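Local coordinates for beta-lactamase II (PDB 6V72), which probably hydrolyses beta-lactam antibiotics to substituted beta-amino acids, as a zinc-dependent class B enzyme of the metallo-beta-lactamase superfamily, at residues 92-96 and 168-172. Residues are numbered along the deposited sequence; the frame is centred on the assembly and turned at random.
Sequences AVVTH and DNITV
Ile170 lies against Thr95, and the tight part of the contact is built round this pair. The backbone N of Ile170 donates to Thr95 O at 3.0 Å, nearly straight (167° at the hydrogen) and in the carbonyl plane; Asn169 CA adds a CA-H...O contact to the same oxygen. The side chain of Ile170 then runs back along 92-96: CG1 sits 3.6 Å from Thr95 CA, and with chi2 extended (173°) CD1 reaches Val93 CG2 at 3.9 Å. The longer branch of this beta-branched residue suits the place by spanning to Val93; Ile137 and Phe139 also touch it. Beyond, Val93 and Val172 pack more loosely, though still buried, 4.5 Å between CG1 atoms; short branched side chains suit strand positions facing between two sheets. The more open side is at His96, whose imidazole turns away from 168-172 beside Cys184. Its ND1 donates to Thr95 OG1 (3.0 Å), 27° out of the ring plane, and that hydroxyl also bonds Asp66. Threonine thus serves both sides, its CB packing 3.4 Å from Ile170 O. Joining the two sheets of the alpha-beta/beta-alpha fold, the contact implies that the Asp66-Thr95-His96 chain probably helps set this zinc-ligand ring beside a buried apolar contact.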
# COMPACT_ATOMS: atom_id res chain seq x y z
N ALA A 92 14.42 26.32 0.17
CA ALA A 92 13.72 25.08 -0.18
C ALA A 92 12.97 24.59 1.03
O ALA A 92 13.40 24.78 2.17
CB ALA A 92 14.68 23.98 -0.64
N VAL A 93 11.85 23.93 0.79
CA VAL A 93 11.07 23.31 1.85
C VAL A 93 10.76 21.89 1.40
O VAL A 93 10.48 21.66 0.21
CB VAL A 93 9.78 24.10 2.19
CG1 VAL A 93 8.86 24.29 0.97
CG2 VAL A 93 9.02 23.41 3.33
N VAL A 94 10.89 20.93 2.31
CA VAL A 94 10.52 19.55 2.02
C VAL A 94 9.25 19.21 2.77
O VAL A 94 9.04 19.66 3.91
CB VAL A 94 11.64 18.55 2.33
CG1 VAL A 94 12.85 18.86 1.46
CG2 VAL A 94 12.00 18.60 3.81
N THR A 95 8.38 18.44 2.13
CA THR A 95 7.08 18.18 2.72
C THR A 95 7.05 16.89 3.53
O THR A 95 6.07 16.66 4.24
CB THR A 95 5.98 18.13 1.66
OG1 THR A 95 6.26 17.10 0.69
CG2 THR A 95 5.89 19.48 0.94
N HIS A 96 8.09 16.07 3.46
CA HIS A 96 8.14 14.84 4.22
C HIS A 96 9.60 14.41 4.27
O HIS A 96 10.40 14.81 3.42
CB HIS A 96 7.30 13.75 3.57
CG HIS A 96 7.65 13.53 2.13
ND1 HIS A 96 7.07 14.25 1.10
CD2 HIS A 96 8.54 12.69 1.54
CE1 HIS A 96 7.58 13.86 -0.05
NE2 HIS A 96 8.48 12.92 0.18
N ASP A 168 4.60 13.78 10.36
CA ASP A 168 4.99 15.18 10.26
C ASP A 168 4.87 15.73 8.84
O ASP A 168 5.45 16.77 8.53
CB ASP A 168 6.41 15.35 10.80
CG ASP A 168 6.58 14.78 12.24
OD1 ASP A 168 5.76 15.10 13.14
OD2 ASP A 168 7.52 13.99 12.46
N ASN A 169 4.09 15.07 7.97
CA ASN A 169 3.93 15.59 6.61
C ASN A 169 3.32 16.99 6.61
O ASN A 169 2.44 17.30 7.42
CB ASN A 169 3.10 14.61 5.75
CG ASN A 169 1.77 14.16 6.36
OD1 ASN A 169 1.17 14.84 7.21
ND2 ASN A 169 1.28 13.04 5.88
N ILE A 170 3.80 17.85 5.71
CA ILE A 170 3.25 19.19 5.57
C ILE A 170 2.80 19.43 4.13
O ILE A 170 3.05 18.64 3.23
CB ILE A 170 4.22 20.29 6.03
CG1 ILE A 170 5.47 20.32 5.15
CG2 ILE A 170 4.59 20.10 7.52
CD1 ILE A 170 6.41 21.52 5.46
N THR A 171 2.08 20.54 3.94
CA THR A 171 1.52 20.91 2.64
C THR A 171 1.82 22.37 2.38
O THR A 171 2.15 23.14 3.29
CB THR A 171 0.00 20.67 2.60
OG1 THR A 171 -0.63 21.52 3.56
CG2 THR A 171 -0.33 19.20 2.92
N VAL A 172 1.71 22.78 1.11
CA VAL A 172 1.92 24.19 0.76
C VAL A 172 0.85 24.63 -0.22
O VAL A 172 0.30 23.83 -0.99
CB VAL A 172 3.34 24.45 0.20
CG1 VAL A 172 4.41 23.97 1.18
CG2 VAL A 172 3.50 23.75 -1.14